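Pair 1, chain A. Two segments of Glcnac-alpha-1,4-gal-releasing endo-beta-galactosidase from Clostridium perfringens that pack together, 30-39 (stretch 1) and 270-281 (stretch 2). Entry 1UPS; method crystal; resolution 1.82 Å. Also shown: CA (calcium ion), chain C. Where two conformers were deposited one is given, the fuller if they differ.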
# COMPACT_ATOMS: atom_id res chain seq x y z
N TYR A 30 14.67 11.32 -9.16
CA TYR A 30 13.36 11.94 -8.99
C TYR A 30 13.46 13.45 -8.82
O TYR A 30 14.53 13.99 -8.51
CB TYR A 30 12.69 11.36 -7.74
CG TYR A 30 12.25 9.92 -7.84
CD1 TYR A 30 13.17 8.88 -7.71
CD2 TYR A 30 10.90 9.60 -8.03
CE1 TYR A 30 12.77 7.55 -7.79
CE2 TYR A 30 10.48 8.26 -8.12
CZ TYR A 30 11.43 7.24 -7.99
OH TYR A 30 11.04 5.93 -8.07
N LYS A 31 12.32 14.11 -9.02
CA LYS A 31 12.17 15.53 -8.78
C LYS A 31 11.10 15.74 -7.72
O LYS A 31 10.04 15.12 -7.77
CB LYS A 31 11.77 16.27 -10.06
N LEU A 32 11.38 16.60 -6.75
CA LEU A 32 10.39 16.86 -5.70
C LEU A 32 9.21 17.66 -6.28
O LEU A 32 9.42 18.72 -6.87
CB LEU A 32 11.05 17.61 -4.53
CG LEU A 32 10.14 17.87 -3.33
CD1 LEU A 32 9.85 16.57 -2.57
CD2 LEU A 32 10.77 18.92 -2.41
N ASP A 33 8.00 17.13 -6.12
CA ASP A 33 6.79 17.74 -6.69
C ASP A 33 5.93 18.45 -5.66
O ASP A 33 5.21 19.40 -6.00
CB ASP A 33 5.95 16.66 -7.40
CG ASP A 33 4.93 17.23 -8.36
OD1 ASP A 33 5.30 18.00 -9.29
OD2 ASP A 33 3.72 16.93 -8.29
N PHE A 34 6.00 17.98 -4.41
CA PHE A 34 5.22 18.51 -3.28
C PHE A 34 5.95 18.24 -1.99
O PHE A 34 6.52 17.15 -1.81
CB PHE A 34 3.83 17.85 -3.19
CG PHE A 34 3.00 18.31 -1.99
CD1 PHE A 34 3.01 17.58 -0.80
CD2 PHE A 34 2.24 19.47 -2.06
CE1 PHE A 34 2.24 18.01 0.31
CE2 PHE A 34 1.47 19.91 -0.97
CZ PHE A 34 1.46 19.17 0.22
N SER A 35 5.95 19.21 -1.09
CA SER A 35 6.38 18.93 0.26
C SER A 35 5.72 19.84 1.28
O SER A 35 5.38 20.99 0.98
CB SER A 35 7.90 19.02 0.39
OG SER A 35 8.31 20.35 0.19
N ASP A 36 5.51 19.29 2.47
CA ASP A 36 5.22 20.08 3.63
C ASP A 36 6.09 19.55 4.75
O ASP A 36 5.96 18.39 5.16
CB ASP A 36 3.73 20.02 3.99
CG ASP A 36 3.33 21.14 4.92
OD1 ASP A 36 2.16 21.60 4.89
OD2 ASP A 36 4.17 21.64 5.71
N GLU A 37 7.00 20.40 5.23
CA GLU A 37 7.89 20.03 6.33
C GLU A 37 7.26 20.27 7.71
O GLU A 37 7.87 19.99 8.75
CB GLU A 37 9.24 20.77 6.19
CG GLU A 37 9.93 20.51 4.83
CD GLU A 37 10.36 19.07 4.64
OE1 GLU A 37 10.20 18.54 3.52
OE2 GLU A 37 10.85 18.44 5.62
N PHE A 38 6.01 20.74 7.71
CA PHE A 38 5.18 20.84 8.93
C PHE A 38 5.89 21.49 10.12
O PHE A 38 5.78 21.01 11.24
CB PHE A 38 4.63 19.46 9.34
CG PHE A 38 3.59 18.89 8.39
CD1 PHE A 38 3.71 17.57 7.93
CD2 PHE A 38 2.49 19.65 7.98
CE1 PHE A 38 2.75 17.01 7.06
CE2 PHE A 38 1.50 19.09 7.12
CZ PHE A 38 1.63 17.79 6.66
N ASN A 39 6.61 22.57 9.90
CA ASN A 39 7.30 23.18 11.03
C ASN A 39 6.42 24.13 11.87
O ASN A 39 6.73 24.41 13.05
CB ASN A 39 8.64 23.77 10.61
CG ASN A 39 9.58 22.71 9.98
OD1 ASN A 39 9.66 21.55 10.43
ND2 ASN A 39 10.27 23.10 8.92
N ALA A 270 1.99 12.43 15.41
CA ALA A 270 2.90 13.48 14.96
C ALA A 270 3.44 13.16 13.58
O ALA A 270 3.94 12.05 13.36
CB ALA A 270 4.07 13.65 15.97
N ILE A 271 3.32 14.11 12.66
CA ILE A 271 3.85 13.93 11.31
C ILE A 271 4.97 14.95 11.05
O ILE A 271 4.71 16.15 11.02
CB ILE A 271 2.74 14.08 10.25
CG1 ILE A 271 1.55 13.16 10.59
CG2 ILE A 271 3.27 13.74 8.85
CD1 ILE A 271 0.22 13.82 10.35
N ASP A 272 6.18 14.45 10.81
CA ASP A 272 7.36 15.31 10.62
C ASP A 272 7.33 16.01 9.26
O ASP A 272 7.64 17.20 9.15
CB ASP A 272 8.63 14.46 10.80
CG ASP A 272 9.91 15.26 10.60
OD1 ASP A 272 10.94 14.61 10.28
OD2 ASP A 272 9.98 16.50 10.75
N TYR A 273 6.96 15.27 8.22
CA TYR A 273 6.89 15.81 6.87
C TYR A 273 6.06 14.92 5.97
O TYR A 273 5.85 13.74 6.29
CB TYR A 273 8.29 16.00 6.23
CG TYR A 273 9.11 14.73 5.99
CD1 TYR A 273 8.82 13.86 4.92
CD2 TYR A 273 10.24 14.45 6.78
CE1 TYR A 273 9.57 12.71 4.70
CE2 TYR A 273 11.02 13.30 6.55
CZ TYR A 273 10.69 12.45 5.51
OH TYR A 273 11.46 11.34 5.30
N MET A 274 5.60 15.49 4.87
CA MET A 274 5.05 14.75 3.73
C MET A 274 5.76 15.24 2.47
O MET A 274 5.89 16.45 2.26
CB MET A 274 3.54 14.99 3.59
CG MET A 274 2.95 14.30 2.34
SD MET A 274 1.19 14.69 2.15
CE MET A 274 0.95 14.36 0.40
N ARG A 275 6.24 14.31 1.65
CA ARG A 275 6.93 14.65 0.41
C ARG A 275 6.41 13.76 -0.70
O ARG A 275 6.10 12.58 -0.48
CB ARG A 275 8.45 14.45 0.58
CG ARG A 275 9.08 15.41 1.61
CD ARG A 275 10.58 15.20 1.81
NE ARG A 275 11.06 15.90 3.01
CZ ARG A 275 12.11 15.54 3.73
NH1 ARG A 275 12.85 14.48 3.37
NH2 ARG A 275 12.46 16.24 4.81
N VAL A 276 6.31 14.33 -1.90
CA VAL A 276 5.97 13.54 -3.08
C VAL A 276 6.96 13.85 -4.19
O VAL A 276 7.18 15.02 -4.54
CB VAL A 276 4.55 13.86 -3.60
CG1 VAL A 276 4.18 12.91 -4.72
CG2 VAL A 276 3.50 13.78 -2.45
N TRP A 277 7.55 12.79 -4.75
CA TRP A 277 8.50 12.94 -5.84
C TRP A 277 7.96 12.31 -7.12
O TRP A 277 7.12 11.39 -7.08
CB TRP A 277 9.82 12.25 -5.50
CG TRP A 277 10.63 12.79 -4.36
CD1 TRP A 277 11.66 13.70 -4.44
CD2 TRP A 277 10.59 12.37 -3.00
NE1 TRP A 277 12.23 13.89 -3.21
CE2 TRP A 277 11.59 13.09 -2.29
CE3 TRP A 277 9.80 11.46 -2.28
CZ2 TRP A 277 11.81 12.93 -0.91
CZ3 TRP A 277 10.01 11.31 -0.91
CH2 TRP A 277 11.02 12.03 -0.24
N LYS A 278 8.44 12.80 -8.27
CA LYS A 278 8.06 12.25 -9.57
C LYS A 278 9.34 11.76 -10.24
O LYS A 278 10.37 12.42 -10.13
CB LYS A 278 7.41 13.31 -10.44
CG LYS A 278 6.08 13.87 -9.89
CD LYS A 278 4.91 12.97 -10.26
CE LYS A 278 3.57 13.63 -9.88
NZ LYS A 278 2.44 12.90 -10.54
N PRO A 279 9.29 10.61 -10.91
CA PRO A 279 10.49 10.08 -11.57
C PRO A 279 10.92 11.00 -12.71
O PRO A 279 10.07 11.50 -13.47
CB PRO A 279 10.01 8.71 -12.08
CG PRO A 279 8.56 8.86 -12.25
CD PRO A 279 8.12 9.72 -11.08
N VAL A 280 12.22 11.26 -12.84
CA VAL A 280 12.67 12.15 -13.91
C VAL A 280 12.28 11.62 -15.30
O VAL A 280 11.91 12.40 -16.19
CB VAL A 280 14.18 12.46 -13.84
CG1 VAL A 280 14.50 13.26 -12.58
CG2 VAL A 280 15.01 11.19 -13.91
N ASP A 281 12.30 10.30 -15.46
CA ASP A 281 12.04 9.70 -16.77
C ASP A 281 10.62 9.14 -16.93
O ASP A 281 10.32 8.45 -17.92
CB ASP A 281 13.09 8.62 -17.06
CG ASP A 281 14.50 9.19 -17.25
OD1 ASP A 281 14.64 10.26 -17.89
OD2 ASP A 281 15.53 8.64 -16.80
CA CA C . 9.28 18.67 10.05
O HOH W 1 10.83 18.27 8.29
O HOH W 2 11.40 18.81 11.35

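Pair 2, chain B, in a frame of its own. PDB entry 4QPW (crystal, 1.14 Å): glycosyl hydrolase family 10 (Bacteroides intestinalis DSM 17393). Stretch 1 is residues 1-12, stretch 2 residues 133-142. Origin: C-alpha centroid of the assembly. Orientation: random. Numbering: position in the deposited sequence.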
# COMPACT_ATOMS: atom_id res chain seq x y z
N VAL B 1 6.09 -16.40 -16.40
CA VAL B 1 6.80 -15.39 -15.61
C VAL B 1 5.92 -14.17 -15.46
O VAL B 1 5.24 -13.73 -16.43
CB VAL B 1 8.13 -15.02 -16.30
CG1 VAL B 1 8.83 -13.83 -15.73
CG2 VAL B 1 9.03 -16.26 -16.41
N ASP B 2 5.94 -13.59 -14.29
CA ASP B 2 5.26 -12.29 -14.02
C ASP B 2 6.28 -11.23 -14.28
O ASP B 2 7.15 -10.91 -13.44
CB ASP B 2 4.76 -12.28 -12.61
CG ASP B 2 3.54 -13.15 -12.36
OD1 ASP B 2 2.72 -13.36 -13.27
OD2 ASP B 2 3.32 -13.53 -11.17
N LYS B 3 6.30 -10.71 -15.52
CA LYS B 3 7.21 -9.66 -15.95
C LYS B 3 6.92 -8.36 -15.20
O LYS B 3 5.76 -8.00 -15.07
CB LYS B 3 6.99 -9.43 -17.45
CG LYS B 3 7.95 -8.48 -18.11
CD LYS B 3 7.72 -8.46 -19.65
CE LYS B 3 7.56 -9.84 -20.27
NZ LYS B 3 7.08 -9.72 -21.70
N VAL B 4 7.97 -7.71 -14.71
CA VAL B 4 7.79 -6.57 -13.81
C VAL B 4 7.66 -5.26 -14.63
O VAL B 4 8.64 -4.87 -15.35
CB VAL B 4 8.90 -6.45 -12.82
CG1 VAL B 4 8.76 -5.23 -11.92
CG2 VAL B 4 8.91 -7.75 -11.96
N ASP B 5 6.52 -4.67 -14.61
CA ASP B 5 6.31 -3.35 -15.23
C ASP B 5 6.88 -2.24 -14.37
O ASP B 5 7.43 -1.23 -14.92
CB ASP B 5 4.80 -3.10 -15.43
CG ASP B 5 4.20 -4.02 -16.37
OD1 ASP B 5 4.42 -3.76 -17.60
OD2 ASP B 5 3.56 -4.97 -16.03
N TYR B 6 6.77 -2.34 -13.06
CA TYR B 6 7.09 -1.26 -12.09
C TYR B 6 7.47 -1.88 -10.79
O TYR B 6 6.78 -2.86 -10.33
CB TYR B 6 5.87 -0.37 -11.91
CG TYR B 6 5.94 0.69 -10.86
CD1 TYR B 6 5.77 0.39 -9.55
CD2 TYR B 6 6.16 2.04 -11.17
CE1 TYR B 6 5.88 1.36 -8.54
CE2 TYR B 6 6.18 3.03 -10.19
CZ TYR B 6 6.06 2.68 -8.88
OH TYR B 6 6.09 3.61 -7.86
N GLU B 7 8.44 -1.35 -10.11
CA GLU B 7 8.73 -1.75 -8.72
C GLU B 7 9.15 -0.53 -7.94
O GLU B 7 9.97 0.32 -8.42
CB GLU B 7 9.86 -2.74 -8.68
CG GLU B 7 10.52 -3.07 -7.36
CD GLU B 7 11.82 -3.76 -7.67
OE1 GLU B 7 11.74 -4.95 -7.77
OE2 GLU B 7 12.85 -3.14 -7.89
N ILE B 8 8.78 -0.47 -6.70
CA ILE B 8 9.43 0.47 -5.63
C ILE B 8 9.81 -0.52 -4.54
O ILE B 8 8.97 -1.33 -4.02
CB ILE B 8 8.48 1.54 -5.18
CG1 ILE B 8 9.14 2.58 -4.27
CG2 ILE B 8 7.13 1.13 -4.63
CD1 ILE B 8 10.08 3.50 -5.03
N ASP B 9 11.08 -0.54 -4.14
CA ASP B 9 11.63 -1.46 -3.20
C ASP B 9 12.13 -0.67 -1.98
O ASP B 9 13.21 -0.03 -2.02
CB ASP B 9 12.71 -2.31 -3.83
CG ASP B 9 13.36 -3.23 -2.87
OD1 ASP B 9 12.89 -3.45 -1.73
OD2 ASP B 9 14.42 -3.86 -3.24
N TYR B 10 11.44 -0.72 -0.85
CA TYR B 10 11.74 0.05 0.34
C TYR B 10 12.91 -0.56 1.11
O TYR B 10 13.43 0.08 2.06
CB TYR B 10 10.55 0.22 1.24
CG TYR B 10 9.44 1.02 0.56
CD1 TYR B 10 9.61 2.37 0.26
CD2 TYR B 10 8.25 0.43 0.22
CE1 TYR B 10 8.63 3.08 -0.35
CE2 TYR B 10 7.25 1.18 -0.42
CZ TYR B 10 7.44 2.51 -0.71
OH TYR B 10 6.46 3.26 -1.30
N SER B 11 13.42 -1.70 0.64
CA SER B 11 14.66 -2.30 1.16
C SER B 11 15.67 -1.25 1.10
O SER B 11 16.57 -1.23 2.02
CB SER B 11 15.13 -3.55 0.33
OG SER B 11 14.08 -4.61 0.18
N THR B 12 15.77 -0.46 0.04
CA THR B 12 16.63 0.62 -0.16
C THR B 12 15.97 2.00 -0.38
O THR B 12 16.55 2.98 0.12
CB THR B 12 17.58 0.36 -1.34
OG1 THR B 12 16.84 0.18 -2.56
CG2 THR B 12 18.44 -0.98 -1.10
N GLN B 133 4.17 -2.93 8.17
CA GLN B 133 5.42 -2.79 7.40
C GLN B 133 5.25 -3.30 5.99
O GLN B 133 4.64 -4.36 5.76
CB GLN B 133 6.51 -3.53 8.12
CG GLN B 133 6.80 -2.94 9.53
CD GLN B 133 7.93 -3.66 10.25
OE1 GLN B 133 8.11 -4.86 10.06
NE2 GLN B 133 8.69 -2.95 10.98
N ILE B 134 5.73 -2.51 5.02
CA ILE B 134 5.60 -2.81 3.58
C ILE B 134 6.98 -2.78 3.00
O ILE B 134 7.69 -1.79 3.03
CB ILE B 134 4.64 -1.80 2.92
CG1 ILE B 134 3.26 -1.94 3.52
CG2 ILE B 134 4.66 -2.05 1.39
CD1 ILE B 134 2.28 -0.85 3.07
N LYS B 135 7.42 -3.93 2.45
CA LYS B 135 8.77 -4.04 1.94
C LYS B 135 8.94 -3.53 0.47
O LYS B 135 9.98 -2.97 0.17
CB LYS B 135 9.18 -5.53 2.02
CG LYS B 135 10.60 -5.87 1.88
CD LYS B 135 11.39 -5.44 3.11
CE LYS B 135 12.87 -5.84 3.03
NZ LYS B 135 13.65 -5.32 4.17
N TYR B 136 7.95 -3.80 -0.35
CA TYR B 136 8.00 -3.42 -1.78
C TYR B 136 6.63 -3.50 -2.33
O TYR B 136 5.74 -4.16 -1.78
CB TYR B 136 8.99 -4.31 -2.61
CG TYR B 136 8.68 -5.80 -2.57
CD1 TYR B 136 7.67 -6.35 -3.35
CD2 TYR B 136 9.38 -6.67 -1.74
CE1 TYR B 136 7.43 -7.71 -3.37
CE2 TYR B 136 9.14 -8.00 -1.72
CZ TYR B 136 8.15 -8.49 -2.48
OH TYR B 136 7.83 -9.91 -2.50
N VAL B 137 6.49 -2.85 -3.50
CA VAL B 137 5.31 -2.91 -4.33
C VAL B 137 5.71 -3.11 -5.77
O VAL B 137 6.64 -2.40 -6.24
CB VAL B 137 4.47 -1.59 -4.20
CG1 VAL B 137 3.23 -1.68 -5.00
CG2 VAL B 137 4.12 -1.32 -2.75
N LYS B 138 5.09 -4.05 -6.46
CA LYS B 138 5.34 -4.29 -7.88
C LYS B 138 4.04 -4.30 -8.63
O LYS B 138 3.02 -4.74 -8.11
CB LYS B 138 6.09 -5.64 -8.11
CG LYS B 138 7.40 -5.80 -7.39
CD LYS B 138 8.06 -7.14 -7.54
CE LYS B 138 9.31 -7.29 -6.71
NZ LYS B 138 9.96 -8.62 -6.86
N ILE B 139 4.15 -3.92 -9.91
CA ILE B 139 3.08 -4.21 -10.89
C ILE B 139 3.69 -5.13 -11.91
O ILE B 139 4.79 -4.85 -12.43
CB ILE B 139 2.57 -2.94 -11.61
CG1 ILE B 139 1.99 -1.90 -10.64
CG2 ILE B 139 1.59 -3.30 -12.69
CD1 ILE B 139 0.83 -2.29 -9.85
N THR B 140 3.00 -6.24 -12.20
CA THR B 140 3.49 -7.25 -13.15
C THR B 140 2.40 -7.56 -14.17
O THR B 140 1.23 -7.25 -14.02
CB THR B 140 3.96 -8.53 -12.44
OG1 THR B 140 2.86 -9.26 -11.92
CG2 THR B 140 4.92 -8.23 -11.33
N HIS B 141 2.83 -8.21 -15.27
CA HIS B 141 1.86 -8.83 -16.18
C HIS B 141 2.50 -10.12 -16.68
O HIS B 141 3.68 -10.35 -16.63
CB HIS B 141 1.50 -7.89 -17.37
CG HIS B 141 2.61 -7.71 -18.27
ND1 HIS B 141 3.60 -6.80 -18.07
CD2 HIS B 141 2.94 -8.31 -19.44
CE1 HIS B 141 4.51 -6.84 -19.01
NE2 HIS B 141 4.12 -7.78 -19.87
N SER B 142 1.64 -10.98 -17.24
CA SER B 142 2.09 -12.35 -17.60
C SER B 142 2.72 -12.37 -18.89
O SER B 142 2.12 -11.93 -19.81
CB SER B 142 0.84 -13.16 -17.67
OG SER B 142 0.58 -13.51 -16.36
O HOH W 3 1.62 -10.87 -13.81
O HOH W 4 1.93 -15.25 -14.76
O HOH W 5 16.51 -3.86 3.84

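The sharpest difference between these two pairs lies where the first strand gives out. In pair 1 a calcium ion joins the stretches: it is bound by E37(A) O at 2.3 Å, by D272(A) O and D272(A) OD2 at 2.4 Å each, by two waters and by one atom from elsewhere in the structure. The metal accounts for two carbonyl oxygens, E37(A) O and D272(A) O, lying only 2.8 Å apart. In pair 2 the matching positions are D9(B) and K135(B), and a direct backbone hydrogen bond runs close by, from Y10(B) N to K135(B) O (2.9 Å). The lysine end also returns to the first stretch, where K135(B) CE lies 3.3 Å from S11(B) OG, and a water bridges K135(B) NZ and S11(B) O.

Behind this contrast stands one backbone plan. Fourteen central residues superpose with an RMSD of 0.5 Å, and both pairs are antiparallel ladders interrupted by a beta bulge at the same place. D33(A) and D5(B), whose CA atoms fall 0.2 Å apart, are the extra residues. In each pair one carbonyl receives two successive amides: V276(A) O accepts from D33(A) N (2.8 Å) and F34(A) N (3.2 Å), and I139(B) O accepts from D5(B) N (2.8 Å) and Y6(B) N (3.3 Å). Both aspartates point their CA-to-CB bonds toward the partner strand, but they use the position differently. D5(B) OD2 accepts a nearly straight hydrogen bond from H141(B) ND1 (2.7 Å), whereas D33(A) OD2 comes closest to K278(A) at its CE, 3.7 Å away, and is hydrogen-bonded elsewhere in the structure.

The general principle is that a shared ladder fixes where side chains start, not what they do. Beside the bulge, L32(A) and V4(B) face W277(A) and T140(B). The indole offers a broad surface, and L32(A) CD1 sits over its five-membered ring in a CH-pi contact, 3.8 Å from the centroid; in pair 2 the smaller partners meet through V4(B) CG2 and T140(B) CG2 at 4.1 Å. Pair 2 places its own CH-pi contact one step along, with K3(B) CB 4.2 Å from the centroid of the H141(B) ring.

On the face bearing F34(A) and Y6(B), the agreement is closer. F34(A) CB packs against V276(A) CB at 4.1 Å, and Y6(B) CB against I139(B) CB at 4.2 Å. Farther along, M274(A) extends its CE to 3.9 Å from F34(A) CE1, while the shorter V137(B) packs its CB 3.8 Å from I8(B) CG2.

Charge is also redistributed. R275(A) reaches E37(A) in a two-pronged salt bridge, with NE to OE1 and NH2 to OE2 both at 2.8 Å. Its counterpart K138(B) instead lies near E7(B), with NZ 4.2 Å from OE1, too far for a salt bridge. D9(B), at the position matching E37(A), finds its hydrogen-bond donors within its own stretch, where D9(B) OD1 accepts from S11(B) OG (2.5 Å) and S11(B) N (3.0 Å).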